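Local coordinates for endoglucanase (Clostridium thermocellum, PDB 2C4X), which probably hydrolyses cellulose as part of the cellulosome, this piece holding its C-terminal PKD domain and CBM44, a module that binds beta-glucan chains and xyloglucan, at residues Asn104-Leu110 against Lys133-Leu138; Ala120-Asn126 against Leu138-Ser144; Thr127-Lys133 against Tyr246-Ile250; Met166-Ile170 against Gln230-Gln234. The protein carries 1 engineered substitution. One frame throughout, in Å; residues are numbered along the deposited sequence.

Contact 1: Asn104-Leu110 against Lys133-Leu138; sequences NFEDGTL and KGERGL. With CA (calcium ion), chain C; EDO (1,2-ethanediol), chain E.
The Phe105 ring lies face-on to the branch of Leu138. Leu138 CG sits over one ring face, 3.7 Å from the Phe105 ring centroid and displaced toward the rim, a CH-pi contact, and the two side chains cross at about a right angle. Leu138 CD1 closes on Phe105 CZ at 3.6 Å, while Leu138 CD2 meets Leu110 CD2. Over the opposite face of the phenyl ring is O2 of a 1,2-ethanediol, probably from the crystallisation liquor, which also accepts from Asn104 N and Phe105 N. Phe105 starts a type I beta turn ending at Gly108, in the loop ahead of strand 114-117 of the CBM44 beta-sandwich; beside the start of strand 137-145 this loop helps to build a calcium site. Glu106 bends at chi2 (-63°), bringing its carboxylate to the facing loop: OE1 accepts from Glu135 N at 2.9 Å and OE2 from Arg136 N at 3.2 Å, both on the syn side but tilted out of the carboxylate plane. Glu106 OE2 also ligates calcium at 2.4 Å, alongside Asn104 O, Lys133 O and Arg136 O; Asp99 and Asp248 complete the site. An Asx turn steadies this ligand, Asn104 OD1 receiving Glu106 N on a lone pair in the carbonyl plane, while Asn104 ND2 bonds Ser101 O. Arg136 extends past the turn, its CB 3.3 Å from Phe105 O and its NH1 bonded to Asn126 OD1.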
# COMPACT_ATOMS: atom_id res chain seq x y z
N ASN A 104 -5.08 -10.70 3.31
CA ASN A 104 -6.16 -10.09 2.53
C ASN A 104 -7.55 -10.41 3.06
O ASN A 104 -8.52 -9.71 2.74
CB ASN A 104 -6.03 -10.50 1.06
CG ASN A 104 -6.03 -12.01 0.87
OD1 ASN A 104 -7.05 -12.68 1.09
ND2 ASN A 104 -4.89 -12.55 0.45
N PHE A 105 -7.62 -11.48 3.85
CA PHE A 105 -8.83 -11.92 4.57
C PHE A 105 -10.03 -12.29 3.68
O PHE A 105 -11.16 -12.39 4.17
CB PHE A 105 -9.19 -10.91 5.67
CG PHE A 105 -8.05 -10.60 6.58
CD1 PHE A 105 -7.61 -11.55 7.51
CD2 PHE A 105 -7.38 -9.38 6.49
CE1 PHE A 105 -6.53 -11.28 8.35
CE2 PHE A 105 -6.30 -9.10 7.34
CZ PHE A 105 -5.87 -10.05 8.27
N GLU A 106 -9.77 -12.53 2.40
CA GLU A 106 -10.82 -12.83 1.43
C GLU A 106 -11.34 -14.27 1.52
O GLU A 106 -12.38 -14.60 0.92
CB GLU A 106 -10.37 -12.51 -0.01
CG GLU A 106 -9.90 -11.06 -0.21
CD GLU A 106 -11.00 -10.03 0.01
OE1 GLU A 106 -12.12 -10.21 -0.52
OE2 GLU A 106 -10.76 -9.04 0.73
N ASP A 107 -10.63 -15.13 2.25
CA ASP A 107 -11.07 -16.51 2.44
C ASP A 107 -12.03 -16.67 3.63
O ASP A 107 -12.49 -17.78 3.92
CB ASP A 107 -9.88 -17.48 2.55
CG ASP A 107 -9.04 -17.28 3.81
OD1 ASP A 107 -9.35 -16.40 4.64
OD2 ASP A 107 -8.05 -18.02 3.97
N GLY A 108 -12.33 -15.56 4.31
CA GLY A 108 -13.30 -15.56 5.41
C GLY A 108 -12.72 -15.93 6.77
O GLY A 108 -13.44 -15.97 7.77
N THR A 109 -11.42 -16.18 6.78
CA THR A 109 -10.68 -16.68 7.93
C THR A 109 -10.08 -15.53 8.74
O THR A 109 -10.06 -14.38 8.29
CB THR A 109 -9.59 -17.67 7.41
OG1 THR A 109 -10.22 -18.86 6.92
CG2 THR A 109 -8.61 -18.07 8.46
N LEU A 110 -9.62 -15.83 9.95
CA LEU A 110 -8.88 -14.87 10.77
C LEU A 110 -7.40 -14.77 10.37
O LEU A 110 -6.68 -13.88 10.84
CB LEU A 110 -9.01 -15.21 12.27
CG LEU A 110 -10.40 -15.03 12.90
CD1 LEU A 110 -10.34 -15.30 14.40
CD2 LEU A 110 -10.97 -13.65 12.61
N LYS A 133 -9.34 -3.38 0.74
CA LYS A 133 -9.32 -3.96 -0.59
C LYS A 133 -10.12 -5.25 -0.59
O LYS A 133 -10.08 -5.99 0.40
CB LYS A 133 -7.90 -4.27 -1.04
CG LYS A 133 -7.22 -3.16 -1.82
CD LYS A 133 -6.02 -3.70 -2.59
CE LYS A 133 -4.90 -4.16 -1.66
NZ LYS A 133 -3.67 -4.51 -2.44
N GLY A 134 -10.82 -5.52 -1.68
CA GLY A 134 -11.63 -6.72 -1.78
C GLY A 134 -12.91 -6.53 -0.99
O GLY A 134 -13.32 -5.40 -0.70
N GLU A 135 -13.53 -7.64 -0.62
CA GLU A 135 -14.81 -7.58 0.06
C GLU A 135 -14.70 -7.75 1.58
O GLU A 135 -15.65 -7.43 2.30
CB GLU A 135 -15.78 -8.60 -0.54
CG GLU A 135 -16.17 -8.30 -2.00
CD GLU A 135 -16.76 -9.50 -2.71
OE1 GLU A 135 -16.41 -10.64 -2.35
OE2 GLU A 135 -17.58 -9.31 -3.64
N ARG A 136 -13.55 -8.20 2.06
CA ARG A 136 -13.42 -8.60 3.46
C ARG A 136 -12.19 -8.04 4.17
O ARG A 136 -11.22 -7.63 3.54
CB ARG A 136 -13.43 -10.12 3.58
CG ARG A 136 -14.74 -10.77 3.16
CD ARG A 136 -14.68 -12.27 3.30
NE ARG A 136 -16.02 -12.84 3.15
CZ ARG A 136 -16.87 -13.03 4.15
NH1 ARG A 136 -16.55 -12.71 5.40
NH2 ARG A 136 -18.07 -13.55 3.89
N GLY A 137 -12.25 -8.02 5.50
CA GLY A 137 -11.13 -7.63 6.35
C GLY A 137 -11.42 -8.12 7.76
O GLY A 137 -12.30 -8.96 7.95
N LEU A 138 -10.67 -7.61 8.73
CA LEU A 138 -10.92 -7.92 10.14
C LEU A 138 -11.68 -6.80 10.82
O LEU A 138 -11.51 -5.62 10.49
CB LEU A 138 -9.62 -8.22 10.90
CG LEU A 138 -8.83 -9.47 10.50
CD1 LEU A 138 -7.62 -9.67 11.42
CD2 LEU A 138 -9.72 -10.72 10.48
CA CA C . -9.35 -7.58 2.04
C1 EDO E . -6.12 -15.68 5.36
O1 EDO E . -7.30 -14.99 5.82
C2 EDO E . -4.98 -14.69 5.16
O2 EDO E . -5.46 -13.55 4.44

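Contact 2: Ala120-Asn126 against Leu138-Ser144; sequences ATGVVVN and LKWTVTS
Backbone hydrogen bonds pair Thr121 with Thr143, Val123 with Thr141 and Val125 with Lys139, each couple exchanging two N-H...O bonds. The shortest joins Lys139 N to Val125 O at 2.7 Å. Non-hydrogen-bonded pairs alternate with these, and CA-H...O contacts such as Gly122 CA to Thr141 O (3.3 Å) add to the pairing. The result is an antiparallel beta hairpin, with 120-127 as an outermost strand of its five-stranded sheet. Apolar packing occurs on both faces. On the face with Val124, Trp140 and Leu138, Val124 CG2 lies 3.9 Å from Leu138 CB. With CG anti to the backbone N (chi1 176°), the Trp140 indole brings an edge to the neighbouring strand: Val123 O lies in its plane, 3.5 Å from Trp140 CD1, and Gly122 has no side chain to obstruct NE1. On the other face Val123 runs beside Thr141, and Val125 CG2 lies along Lys139 CB (3.8 Å). Polar side-chain links are few: one water donates to Thr143 O and bonds Thr121 OG1. Lys139 NZ turns to a salt bridge with Glu129. Because the main chain carries the pairing, the side chains divide between the sandwich interior (Leu138, Trp140) and the exposed face (Thr121, Val123, Val125).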
# COMPACT_ATOMS: atom_id res chain seq x y z
N ALA A 120 -8.36 -4.55 29.25
CA ALA A 120 -9.11 -4.48 28.00
C ALA A 120 -9.31 -5.89 27.45
O ALA A 120 -8.45 -6.76 27.63
CB ALA A 120 -8.40 -3.61 26.97
N THR A 121 -10.43 -6.10 26.77
CA THR A 121 -10.71 -7.37 26.10
C THR A 121 -11.06 -7.10 24.64
O THR A 121 -11.85 -6.20 24.33
CB THR A 121 -11.88 -8.13 26.79
OG1 THR A 121 -11.62 -8.23 28.20
CG2 THR A 121 -12.02 -9.54 26.22
N GLY A 122 -10.45 -7.88 23.75
CA GLY A 122 -10.70 -7.74 22.33
C GLY A 122 -11.38 -8.97 21.75
O GLY A 122 -11.15 -10.10 22.19
N VAL A 123 -12.23 -8.73 20.76
CA VAL A 123 -12.76 -9.79 19.94
C VAL A 123 -12.47 -9.40 18.48
O VAL A 123 -12.51 -8.22 18.13
CB VAL A 123 -14.27 -10.04 20.20
CG1 VAL A 123 -15.12 -8.85 19.76
CG2 VAL A 123 -14.75 -11.31 19.50
N VAL A 124 -12.17 -10.39 17.66
CA VAL A 124 -11.92 -10.16 16.24
C VAL A 124 -12.74 -11.11 15.38
O VAL A 124 -12.83 -12.30 15.67
CB VAL A 124 -10.40 -10.22 15.90
CG1 VAL A 124 -9.83 -11.64 16.06
CG2 VAL A 124 -10.13 -9.69 14.50
N VAL A 125 -13.37 -10.57 14.34
CA VAL A 125 -14.10 -11.37 13.35
C VAL A 125 -13.71 -10.95 11.94
O VAL A 125 -13.27 -9.82 11.71
CB VAL A 125 -15.64 -11.25 13.50
CG1 VAL A 125 -16.10 -11.70 14.89
CG2 VAL A 125 -16.14 -9.84 13.19
N ASN A 126 -13.86 -11.88 11.00
CA ASN A 126 -13.78 -11.57 9.58
C ASN A 126 -15.10 -10.94 9.12
O ASN A 126 -16.17 -11.51 9.30
CB ASN A 126 -13.44 -12.82 8.77
CG ASN A 126 -13.22 -12.51 7.30
OD1 ASN A 126 -14.13 -12.06 6.61
ND2 ASN A 126 -12.01 -12.77 6.80
N LEU A 138 -10.67 -7.61 8.73
CA LEU A 138 -10.92 -7.92 10.14
C LEU A 138 -11.68 -6.80 10.82
O LEU A 138 -11.51 -5.62 10.49
CB LEU A 138 -9.62 -8.22 10.90
CG LEU A 138 -8.83 -9.47 10.50
CD1 LEU A 138 -7.62 -9.67 11.42
CD2 LEU A 138 -9.72 -10.72 10.48
N LYS A 139 -12.53 -7.19 11.77
CA LYS A 139 -13.26 -6.25 12.60
C LYS A 139 -12.87 -6.56 14.04
O LYS A 139 -13.16 -7.65 14.55
CB LYS A 139 -14.76 -6.40 12.38
CG LYS A 139 -15.63 -5.50 13.24
CD LYS A 139 -17.11 -5.82 13.00
CE LYS A 139 -17.99 -5.12 14.01
NZ LYS A 139 -19.44 -5.31 13.72
N TRP A 140 -12.21 -5.61 14.68
CA TRP A 140 -11.61 -5.81 15.99
C TRP A 140 -12.29 -4.90 16.99
O TRP A 140 -12.13 -3.68 16.95
CB TRP A 140 -10.10 -5.53 15.90
CG TRP A 140 -9.29 -5.61 17.19
CD1 TRP A 140 -9.51 -6.41 18.28
CD2 TRP A 140 -8.09 -4.87 17.47
NE1 TRP A 140 -8.53 -6.19 19.23
CE2 TRP A 140 -7.65 -5.25 18.76
CE3 TRP A 140 -7.34 -3.91 16.76
CZ2 TRP A 140 -6.49 -4.71 19.36
CZ3 TRP A 140 -6.19 -3.37 17.35
CH2 TRP A 140 -5.78 -3.78 18.64
N THR A 141 -13.07 -5.50 17.88
CA THR A 141 -13.83 -4.73 18.87
C THR A 141 -13.19 -4.86 20.25
O THR A 141 -13.04 -5.96 20.77
CB THR A 141 -15.32 -5.16 18.92
OG1 THR A 141 -15.88 -5.11 17.59
CG2 THR A 141 -16.14 -4.24 19.83
N VAL A 142 -12.82 -3.72 20.82
CA VAL A 142 -12.14 -3.66 22.11
C VAL A 142 -13.03 -3.00 23.16
O VAL A 142 -13.59 -1.92 22.94
CB VAL A 142 -10.80 -2.88 22.02
CG1 VAL A 142 -10.10 -2.82 23.39
CG2 VAL A 142 -9.89 -3.50 20.96
N THR A 143 -13.16 -3.68 24.31
CA THR A 143 -13.83 -3.13 25.47
C THR A 143 -12.77 -2.89 26.55
O THR A 143 -12.23 -3.84 27.13
CB THR A 143 -14.93 -4.08 25.99
OG1 THR A 143 -15.75 -4.49 24.89
CG2 THR A 143 -15.80 -3.41 27.06
N SER A 144 -12.43 -1.62 26.77
CA SER A 144 -11.44 -1.30 27.78
C SER A 144 -12.10 -0.91 29.10
O SER A 144 -13.18 -0.30 29.12
CB SER A 144 -10.45 -0.23 27.31
OG SER A 144 -11.07 1.02 27.14
O HOH W 1 -12.74 -5.65 29.20

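Contact 3: Thr127-Lys133 against Tyr246-Ile250; sequences TTEKAFK and YVDAI. With CA (calcium ion), chain C.
Asp248 OD2 is gripped by two backbone N-H groups and a metal. It accepts from Phe132 N at 3.0 Å on its anti lone pair. Lys133 N meets the same Asp248 OD2 at 3.2 Å, in a nearly straight bond (173°) that lies out of the carboxylate plane. The calcium ion is 2.5 Å from Asp248 OD2. Asp248 OD1 takes the same calcium at 2.6 Å, making the carboxylate bidentate. Lys133 O is also a ligand, at 2.4 Å, so one loop supplies both donors to the aspartate and a carbonyl to the ion; Asp99, Asn104, Glu106 and Arg136 complete the site. Asp248 swings its carboxylate away from its own backbone N (chi1 -167°) and points from its strand into the loop that connects the hairpin strands 120-127 and 137-145 of the CBM44 beta-sandwich. Beside it, Phe132 CD2 rests on Ala249 CB at 3.8 Å. Farther back along strand 241-251, the aliphatic part of Lys130 lies across a face of the Tyr246 ring, CD standing 3.8 Å from the Tyr246 ring centroid in a CH-pi contact, before its ammonium turns to a cation-pi contact with Trp171. Thr127 CG2 comes to the edge of the same tyrosine ring. Thr127 OG1 accepts from Glu129 N, an ST turn that shapes the start of the loop. Calcium and the two N-H groups together probably offset the charge of the buried Asp248 carboxylate, clamping the loop onto strand 241-251 at one end while Lys130 and Tyr246 pack the other.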
# COMPACT_ATOMS: atom_id res chain seq x y z
N THR A 127 -14.99 -9.75 8.52
CA THR A 127 -16.16 -8.91 8.24
C THR A 127 -16.27 -8.46 6.78
O THR A 127 -15.27 -8.38 6.08
CB THR A 127 -16.17 -7.65 9.16
OG1 THR A 127 -17.40 -6.94 8.99
CG2 THR A 127 -15.00 -6.71 8.82
N THR A 128 -17.49 -8.18 6.35
CA THR A 128 -17.74 -7.53 5.06
C THR A 128 -18.19 -6.07 5.26
O THR A 128 -18.43 -5.36 4.29
CB THR A 128 -18.82 -8.27 4.22
OG1 THR A 128 -20.04 -8.38 4.97
CG2 THR A 128 -18.36 -9.67 3.82
N GLU A 129 -18.29 -5.63 6.52
CA GLU A 129 -18.79 -4.29 6.85
C GLU A 129 -17.89 -3.18 6.33
O GLU A 129 -18.37 -2.19 5.78
CB GLU A 129 -19.02 -4.15 8.36
CG GLU A 129 -20.24 -4.92 8.87
CD GLU A 129 -20.36 -4.97 10.39
OE1 GLU A 129 -19.54 -4.33 11.10
OE2 GLU A 129 -21.29 -5.65 10.88
N LYS A 130 -16.58 -3.35 6.52
CA LYS A 130 -15.57 -2.47 5.97
C LYS A 130 -14.38 -3.29 5.50
O LYS A 130 -13.97 -4.25 6.17
CB LYS A 130 -15.08 -1.46 7.02
CG LYS A 130 -16.10 -0.42 7.45
CD LYS A 130 -15.47 0.65 8.34
CE LYS A 130 -16.54 1.40 9.13
NZ LYS A 130 -17.51 2.15 8.27
N ALA A 131 -13.82 -2.93 4.35
CA ALA A 131 -12.58 -3.52 3.87
C ALA A 131 -11.78 -2.44 3.16
O ALA A 131 -12.35 -1.47 2.65
CB ALA A 131 -12.87 -4.67 2.93
N PHE A 132 -10.46 -2.60 3.15
CA PHE A 132 -9.60 -1.66 2.43
C PHE A 132 -9.48 -2.08 0.97
O PHE A 132 -9.50 -1.24 0.07
CB PHE A 132 -8.20 -1.54 3.09
CG PHE A 132 -7.28 -0.62 2.35
CD1 PHE A 132 -7.43 0.77 2.47
CD2 PHE A 132 -6.31 -1.12 1.49
CE1 PHE A 132 -6.59 1.64 1.76
CE2 PHE A 132 -5.47 -0.26 0.78
CZ PHE A 132 -5.61 1.12 0.92
N LYS A 133 -9.34 -3.38 0.74
CA LYS A 133 -9.32 -3.96 -0.59
C LYS A 133 -10.12 -5.25 -0.59
O LYS A 133 -10.08 -5.99 0.40
CB LYS A 133 -7.90 -4.27 -1.04
CG LYS A 133 -7.22 -3.16 -1.82
CD LYS A 133 -6.02 -3.70 -2.59
CE LYS A 133 -4.90 -4.16 -1.66
NZ LYS A 133 -3.67 -4.51 -2.44
N TYR A 246 -10.89 -1.55 12.29
CA TYR A 246 -10.86 -2.45 11.15
C TYR A 246 -9.44 -2.55 10.61
O TYR A 246 -8.69 -1.57 10.59
CB TYR A 246 -11.82 -1.98 10.06
CG TYR A 246 -13.27 -1.96 10.50
CD1 TYR A 246 -13.79 -0.87 11.19
CD2 TYR A 246 -14.12 -3.03 10.24
CE1 TYR A 246 -15.12 -0.84 11.61
CE2 TYR A 246 -15.44 -3.02 10.65
CZ TYR A 246 -15.94 -1.92 11.33
OH TYR A 246 -17.26 -1.88 11.74
N VAL A 247 -9.06 -3.76 10.20
CA VAL A 247 -7.71 -4.06 9.74
C VAL A 247 -7.81 -4.91 8.48
O VAL A 247 -8.54 -5.89 8.44
CB VAL A 247 -6.89 -4.85 10.80
CG1 VAL A 247 -5.48 -5.13 10.28
CG2 VAL A 247 -6.84 -4.09 12.13
N ASP A 248 -7.06 -4.53 7.45
CA ASP A 248 -7.11 -5.25 6.18
C ASP A 248 -5.86 -4.99 5.38
O ASP A 248 -5.16 -4.00 5.61
CB ASP A 248 -8.34 -4.83 5.35
CG ASP A 248 -8.61 -5.77 4.18
OD1 ASP A 248 -8.15 -6.93 4.22
OD2 ASP A 248 -9.29 -5.36 3.21
N ALA A 249 -5.59 -5.90 4.44
CA ALA A 249 -4.59 -5.70 3.39
C ALA A 249 -3.20 -5.42 3.95
O ALA A 249 -2.51 -4.50 3.48
CB ALA A 249 -5.04 -4.61 2.40
N ILE A 250 -2.80 -6.20 4.95
CA ILE A 250 -1.42 -6.18 5.43
C ILE A 250 -0.55 -6.84 4.35
O ILE A 250 -0.83 -7.96 3.91
CB ILE A 250 -1.25 -6.90 6.79
CG1 ILE A 250 -2.22 -6.33 7.82
CG2 ILE A 250 0.19 -6.78 7.28
CD1 ILE A 250 -2.34 -7.16 9.09
CA CA C . -9.35 -7.58 2.04

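Contact 4: Met166-Ile170 against Gln230-Gln234; sequences MTFRI and QMGIQ. With EDO (1,2-ethanediol), chain F.
The short strand segments 166-170 and 230-234 run in roughly the same direction, their axes 9.9 Å apart at closest and 33° from parallel. They belong to the two facing sheets of the CBM44 beta-sandwich, so mainly side chains fill the gap, and all six touching residues are buried. Phe168 points into the interior, its ring and the chain of Met231 sliding past each other in opposite directions. Met231 runs straight to its selenium (chi1 -178°) and sets CG at the ring edge, 3.9 Å from Phe168 CZ. Its selenium, at 5.3 Å from the Phe168 ring centroid, makes an oblique Met-aromatic contact. Next to the ring the packing is aliphatic: Ile170 and Ile233 reach toward each other tip to tip, Ile170 CD1 lying 3.8 Å from Ile233 CD1, and Ile233 CG1 also approaches Phe168 CD2 at 4.1 Å. Ile181 of strand 178-187 packs on both isoleucines, and Val247 and Ile250 of strand 241-251 add to the same core. Both methionines are selenomethionine, from the derivative used. Met166, bent at chi2, slides past Met231, and Met166 SE lies 3.6 Å from Met231 SE.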
# COMPACT_ATOMS: atom_id res chain seq x y z
N MSE A 166 6.65 -3.79 5.97
CA MSE A 166 5.25 -4.18 5.96
C MSE A 166 4.37 -2.94 5.90
O MSE A 166 4.68 -1.93 6.52
CB MSE A 166 4.91 -4.96 7.24
CG MSE A 166 5.54 -6.33 7.36
SE MSE A 166 5.87 -6.77 9.25
CE MSE A 166 7.60 -5.84 9.40
N THR A 167 3.25 -3.05 5.17
CA THR A 167 2.24 -2.00 5.11
C THR A 167 0.94 -2.50 5.74
O THR A 167 0.39 -3.52 5.32
CB THR A 167 1.99 -1.56 3.64
OG1 THR A 167 3.20 -1.02 3.10
CG2 THR A 167 0.90 -0.51 3.55
N PHE A 168 0.46 -1.77 6.75
CA PHE A 168 -0.80 -2.08 7.43
C PHE A 168 -1.85 -1.05 7.00
O PHE A 168 -1.51 0.12 6.80
CB PHE A 168 -0.65 -1.99 8.95
CG PHE A 168 0.31 -2.99 9.55
CD1 PHE A 168 1.69 -2.86 9.40
CD2 PHE A 168 -0.19 -4.05 10.31
CE1 PHE A 168 2.58 -3.78 9.98
CE2 PHE A 168 0.68 -4.98 10.90
CZ PHE A 168 2.07 -4.85 10.73
N ARG A 169 -3.10 -1.49 6.86
CA ARG A 169 -4.22 -0.56 6.71
C ARG A 169 -5.18 -0.71 7.89
O ARG A 169 -5.70 -1.80 8.15
CB ARG A 169 -4.94 -0.75 5.37
CG ARG A 169 -4.19 -0.17 4.19
CD ARG A 169 -3.19 -1.15 3.59
NE ARG A 169 -2.58 -0.60 2.38
CZ ARG A 169 -2.00 -1.32 1.42
NH1 ARG A 169 -1.95 -2.64 1.50
NH2 ARG A 169 -1.48 -0.71 0.36
N ILE A 170 -5.40 0.39 8.60
CA ILE A 170 -6.15 0.36 9.85
C ILE A 170 -7.19 1.47 9.85
O ILE A 170 -6.85 2.65 9.73
CB ILE A 170 -5.20 0.51 11.09
CG1 ILE A 170 -4.00 -0.45 10.99
CG2 ILE A 170 -5.95 0.27 12.41
CD1 ILE A 170 -2.86 -0.14 11.97
N GLN A 230 6.32 -12.36 16.55
CA GLN A 230 4.92 -11.96 16.72
C GLN A 230 4.71 -10.65 15.99
O GLN A 230 5.42 -9.68 16.23
CB GLN A 230 4.57 -11.82 18.20
CG GLN A 230 3.10 -11.49 18.45
CD GLN A 230 2.79 -11.35 19.92
OE1 GLN A 230 2.34 -10.30 20.37
NE2 GLN A 230 3.04 -12.42 20.68
N MSE A 231 3.74 -10.63 15.07
CA MSE A 231 3.34 -9.40 14.39
C MSE A 231 1.93 -9.02 14.84
O MSE A 231 1.08 -9.88 15.03
CB MSE A 231 3.39 -9.61 12.87
CG MSE A 231 3.05 -8.40 12.02
SE MSE A 231 3.04 -8.85 10.07
CE MSE A 231 1.34 -9.74 9.99
N GLY A 232 1.68 -7.73 15.01
CA GLY A 232 0.32 -7.33 15.33
C GLY A 232 0.08 -5.84 15.38
O GLY A 232 0.89 -5.05 14.91
N ILE A 233 -1.05 -5.47 15.96
CA ILE A 233 -1.36 -4.09 16.24
C ILE A 233 -1.69 -3.99 17.72
O ILE A 233 -2.47 -4.79 18.26
CB ILE A 233 -2.52 -3.56 15.36
CG1 ILE A 233 -2.16 -3.69 13.88
CG2 ILE A 233 -2.84 -2.10 15.71
CD1 ILE A 233 -3.35 -3.76 12.98
N GLN A 234 -1.07 -3.01 18.38
CA GLN A 234 -1.32 -2.74 19.78
C GLN A 234 -2.03 -1.39 19.93
O GLN A 234 -1.67 -0.41 19.26
CB GLN A 234 -0.01 -2.72 20.57
CG GLN A 234 -0.20 -2.66 22.08
CD GLN A 234 1.10 -2.61 22.84
OE1 GLN A 234 1.78 -1.59 22.88
NE2 GLN A 234 1.44 -3.73 23.49
C1 EDO F . 2.13 -7.46 23.83
O1 EDO F . 1.87 -8.37 22.75
C2 EDO F . 3.52 -6.86 23.67
O2 EDO F . 3.62 -5.69 24.50

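In the fold
Contact 4 lies in the buried core of the sandwich, joining the two sheets mainly through apolar side chains; contacts 1, 2 and 3 are partly buried. Contacts 1 and 3, with centres about 6 Å apart, share Lys133 and one calcium ion, so loops and strand ends are held there by metal ligation and carboxylate bonds. Contact 2 differs in resting on backbone pairing along an edge hairpin; it shares Leu138 with contact 1, and its Lys139 pairs with Glu129 of contact 3. Contacts 3 and 4 are joined by hydrogen bonds of Asp248 and Ala249 with Arg169, and by Val247 packing on Ile233, which Trp140 of contact 2 also touches.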